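Local coordinates for protein blue-light-activated histidine kinase 2 (Erythrobacter litoralis HTCC2594, PDB 4R38) that senses blue light through a flavin-binding LOV domain, the part present here, and is a histidine kinase involved in light-enhanced bacterial virulence, at residues F24-A29 and V121-D126. Sequence-based numbering, arbitrary orientation.
Sequences FSLTIA and VGIQVD. With RBF (riboflavin), chain E.
The amide nitrogen NE2 of Gln-124 lies between Thr-27 and the flavin: it donates to Thr-27 OG1 at 3.2 Å, almost exactly in the amide plane, and makes weak bonds to O4 and N5 of riboflavin. The other end of the same amide, OE1, takes a short 2.7 Å bond from Ser-25 OG, which its chi1 of 177°, anti to the backbone N, brings within reach. Ser-25 and Thr-27 hold the amide from both ends and fix its rotation, consistent with NE2, not OE1, facing the flavin. Behind these side chains the strands run antiparallel. Thr-27 N to Gly-122 O and Gly-122 N to Thr-27 O are both hydrogen bonds of 3.0 Å. Nearer Phe-24 a water joins Ser-25 N to Gln-124 O. Flavin C7M comes within 3.8 Å of Gly-122 N. On the other face of the sheet the contact is apolar: Val-121 CG2 lies 4.0 Å from Leu-26 CG and also meets Ile-28 CG1, while Ile-123 CG2 touches the Phe-24 ring. This pairs central strand 119-128 of the five-stranded antiparallel sheet with strand 25-30 in a PAS-fold LOV domain, with the glutamine at flavin N5 and O4 that in LOV photoreceptors typically relays formation of the cysteinyl adduct, here not formed at nearby Cys-61.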
ATOM      1  N   PHE A  24       6.619  -6.858  10.306  1.00 37.41           N
ATOM      2  CA  PHE A  24       5.784  -5.748   9.932  1.00 37.80           C
ATOM      3  C   PHE A  24       5.344  -5.963   8.497  1.00 34.77           C
ATOM      4  O   PHE A  24       6.057  -6.563   7.687  1.00 38.34           O
ATOM      5  CB  PHE A  24       6.508  -4.412  10.098  1.00 43.85           C
ATOM      6  CG  PHE A  24       7.901  -4.395   9.537  1.00 41.77           C
ATOM      7  CD1 PHE A  24       8.123  -4.138   8.191  1.00 46.14           C
ATOM      8  CD2 PHE A  24       9.002  -4.607  10.364  1.00 44.95           C
ATOM      9  CE1 PHE A  24       9.427  -4.114   7.668  1.00 45.36           C
ATOM     10  CE2 PHE A  24      10.306  -4.582   9.857  1.00 41.34           C
ATOM     11  CZ  PHE A  24      10.519  -4.334   8.509  1.00 37.76           C
ATOM     12  N   SER A  25       4.142  -5.497   8.213  1.00 36.47           N
ATOM     13  CA  SER A  25       3.536  -5.610   6.879  1.00 37.88           C
ATOM     14  C   SER A  25       4.363  -4.802   5.891  1.00 33.62           C
ATOM     15  O   SER A  25       4.689  -3.636   6.132  1.00 36.09           O
ATOM     16  CB  SER A  25       2.096  -5.098   6.926  1.00 36.11           C
ATOM     17  OG  SER A  25       1.469  -5.108   5.628  1.00 37.27           O
ATOM     18  N   LEU A  26       4.747  -5.447   4.796  1.00 34.47           N
ATOM     19  CA  LEU A  26       5.527  -4.800   3.757  1.00 38.13           C
ATOM     20  C   LEU A  26       4.985  -5.200   2.398  1.00 39.66           C
ATOM     21  O   LEU A  26       4.557  -6.341   2.207  1.00 39.09           O
ATOM     22  CB  LEU A  26       6.991  -5.197   3.894  1.00 41.72           C
ATOM     23  CG  LEU A  26       7.983  -4.487   2.953  1.00 42.83           C
ATOM     24  CD1 LEU A  26       9.279  -4.164   3.677  1.00 51.05           C
ATOM     25  CD2 LEU A  26       8.231  -5.334   1.725  1.00 48.42           C
ATOM     26  N   THR A  27       4.994  -4.235   1.477  1.00 38.22           N
ATOM     27  CA  THR A  27       4.487  -4.415   0.125  1.00 37.18           C
ATOM     28  C   THR A  27       5.435  -3.730  -0.847  1.00 39.63           C
ATOM     29  O   THR A  27       6.092  -2.750  -0.500  1.00 34.72           O
ATOM     30  CB  THR A  27       3.118  -3.764  -0.047  1.00 40.87           C
ATOM     31  OG1 THR A  27       3.226  -2.355   0.207  1.00 39.48           O
ATOM     32  CG2 THR A  27       2.080  -4.381   0.901  1.00 46.18           C
ATOM     33  N   ILE A  28       5.535  -4.255  -2.064  1.00 34.39           N
ATOM     34  CA  ILE A  28       6.330  -3.613  -3.095  1.00 31.92           C
ATOM     35  C   ILE A  28       5.436  -3.588  -4.323  1.00 37.43           C
ATOM     36  O   ILE A  28       4.782  -4.587  -4.599  1.00 36.06           O
ATOM     37  CB  ILE A  28       7.609  -4.395  -3.426  1.00 33.74           C
ATOM     38  CG1 ILE A  28       8.546  -4.479  -2.194  1.00 39.09           C
ATOM     39  CG2 ILE A  28       8.371  -3.774  -4.598  1.00 38.41           C
ATOM     40  CD1 ILE A  28       9.670  -5.451  -2.364  1.00 43.01           C
ATOM     41  N   ALA A  29       5.407  -2.456  -5.025  1.00 34.10           N
ATOM     42  CA  ALA A  29       4.596  -2.294  -6.239  1.00 34.21           C
ATOM     43  C   ALA A  29       5.491  -1.923  -7.398  1.00 38.11           C
ATOM     44  O   ALA A  29       6.462  -1.222  -7.207  1.00 38.16           O
ATOM     45  CB  ALA A  29       3.576  -1.208  -6.045  1.00 34.32           C
ATOM     46  N   VAL A 121       8.071   0.883  -2.332  1.00 38.50           N
ATOM     47  CA  VAL A 121       7.905   0.021  -1.181  1.00 36.87           C
ATOM     48  C   VAL A 121       7.105   0.771  -0.149  1.00 34.10           C
ATOM     49  O   VAL A 121       7.216   1.999  -0.039  1.00 41.88           O
ATOM     50  CB  VAL A 121       9.288  -0.408  -0.558  1.00 37.08           C
ATOM     51  CG1 VAL A 121      10.097   0.798  -0.088  1.00 37.82           C
ATOM     52  CG2 VAL A 121       9.091  -1.393   0.599  1.00 38.07           C
ATOM     53  N   GLY A 122       6.274   0.032   0.581  1.00 36.36           N
ATOM     54  CA  GLY A 122       5.431   0.592   1.625  1.00 37.29           C
ATOM     55  C   GLY A 122       5.363  -0.341   2.828  1.00 43.82           C
ATOM     56  O   GLY A 122       5.410  -1.567   2.678  1.00 39.65           O
ATOM     57  N   ILE A 123       5.294   0.235   4.025  1.00 40.83           N
ATOM     58  CA  ILE A 123       4.920  -0.543   5.197  1.00 37.10           C
ATOM     59  C   ILE A 123       3.596  -0.030   5.712  1.00 37.08           C
ATOM     60  O   ILE A 123       3.249   1.147   5.519  1.00 35.98           O
ATOM     61  CB  ILE A 123       5.973  -0.506   6.323  1.00 38.38           C
ATOM     62  CG1 ILE A 123       6.196   0.927   6.797  1.00 41.35           C
ATOM     63  CG2 ILE A 123       7.250  -1.158   5.831  1.00 42.61           C
ATOM     64  CD1 ILE A 123       7.087   1.007   8.012  1.00 56.24           C
ATOM     65  N   GLN A 124       2.834  -0.948   6.305  1.00 35.43           N
ATOM     66  CA  GLN A 124       1.534  -0.666   6.853  1.00 36.13           C
ATOM     67  C   GLN A 124       1.535  -1.006   8.322  1.00 36.83           C
ATOM     68  O   GLN A 124       1.944  -2.102   8.714  1.00 39.73           O
ATOM     69  CB  GLN A 124       0.477  -1.535   6.199  1.00 37.31           C
ATOM     70  CG  GLN A 124       0.295  -1.260   4.753  1.00 37.32           C
ATOM     71  CD  GLN A 124       1.290  -1.938   3.846  1.00 45.65           C
ATOM     72  OE1 GLN A 124       1.975  -2.885   4.227  1.00 41.32           O
ATOM     73  NE2 GLN A 124       1.360  -1.455   2.606  1.00 50.45           N
ATOM     74  N   VAL A 125       1.046  -0.064   9.114  1.00 32.13           N
ATOM     75  CA  VAL A 125       0.894  -0.256  10.546  1.00 41.27           C
ATOM     76  C   VAL A 125      -0.578  -0.100  10.907  1.00 39.99           C
ATOM     77  O   VAL A 125      -1.183   0.950  10.678  1.00 38.64           O
ATOM     78  CB  VAL A 125       1.696   0.784  11.339  1.00 42.64           C
ATOM     79  CG1 VAL A 125       1.531   0.541  12.847  1.00 46.67           C
ATOM     80  CG2 VAL A 125       3.156   0.745  10.946  1.00 50.82           C
ATOM     81  N   ASP A 126      -1.145  -1.163  11.460  1.00 36.24           N
ATOM     82  CA  ASP A 126      -2.527  -1.191  11.916  1.00 38.52           C
ATOM     83  C   ASP A 126      -2.700  -0.336  13.175  1.00 46.84           C
ATOM     84  O   ASP A 126      -2.169  -0.687  14.238  1.00 46.23           O
ATOM     85  CB  ASP A 126      -2.880  -2.650  12.208  1.00 42.50           C
ATOM     86  CG  ASP A 126      -4.357  -2.884  12.443  1.00 48.69           C
ATOM     87  OD1 ASP A 126      -5.118  -1.927  12.732  1.00 45.83           O
ATOM     88  OD2 ASP A 126      -4.747  -4.067  12.350  1.00 47.60           O
TER
HETATM   89  N1  RBF E 201      -3.373   2.237  -0.140  1.00 32.94           N
HETATM   90  C2  RBF E 201      -4.133   1.763   0.881  1.00 32.43           C
HETATM   91  O2  RBF E 201      -5.286   2.131   1.000  1.00 33.68           O
HETATM   92  N3  RBF E 201      -3.585   0.883   1.772  1.00 36.72           N
HETATM   93  C4  RBF E 201      -2.336   0.389   1.622  1.00 34.70           C
HETATM   94  O4  RBF E 201      -1.860  -0.423   2.450  1.00 33.47           O
HETATM   95  C4A RBF E 201      -1.541   0.807   0.526  1.00 32.00           C
HETATM   96  N5  RBF E 201      -0.295   0.324   0.282  1.00 30.60           N
HETATM   97  C5A RBF E 201       0.411   0.747  -0.781  1.00 29.86           C
HETATM   98  C6  RBF E 201       1.725   0.274  -1.051  1.00 31.93           C
HETATM   99  C7  RBF E 201       2.448   0.702  -2.163  1.00 36.78           C
HETATM  100  C7M RBF E 201       3.871   0.115  -2.345  1.00 35.29           C
HETATM  101  C8  RBF E 201       1.884   1.641  -3.025  1.00 33.17           C
HETATM  102  C8M RBF E 201       2.587   2.202  -4.262  1.00 38.39           C
HETATM  103  C9  RBF E 201       0.628   2.120  -2.776  1.00 33.20           C
HETATM  104  C9A RBF E 201      -0.146   1.702  -1.655  1.00 33.32           C
HETATM  105  N10 RBF E 201      -1.428   2.191  -1.466  1.00 31.29           N
HETATM  106  C10 RBF E 201      -2.148   1.756  -0.362  1.00 30.46           C
HETATM  107  C1' RBF E 201      -2.023   3.238  -2.297  1.00 32.03           C
HETATM  108  C2' RBF E 201      -2.887   2.793  -3.472  1.00 29.30           C
HETATM  109  O2' RBF E 201      -2.304   1.688  -4.034  1.00 33.78           O
HETATM  110  C3' RBF E 201      -2.973   3.933  -4.483  1.00 33.86           C
HETATM  111  O3' RBF E 201      -1.703   4.193  -5.013  1.00 34.84           O
HETATM  112  C4' RBF E 201      -3.494   5.219  -3.847  1.00 33.84           C
HETATM  113  O4' RBF E 201      -4.780   5.038  -3.313  1.00 33.45           O
HETATM  114  C5' RBF E 201      -3.534   6.348  -4.869  1.00 33.89           C
HETATM  115  O5' RBF E 201      -4.359   5.987  -5.963  1.00 35.28           O
HETATM  116  O   HOH W   1       2.861  -3.992  10.202  1.00 43.06           O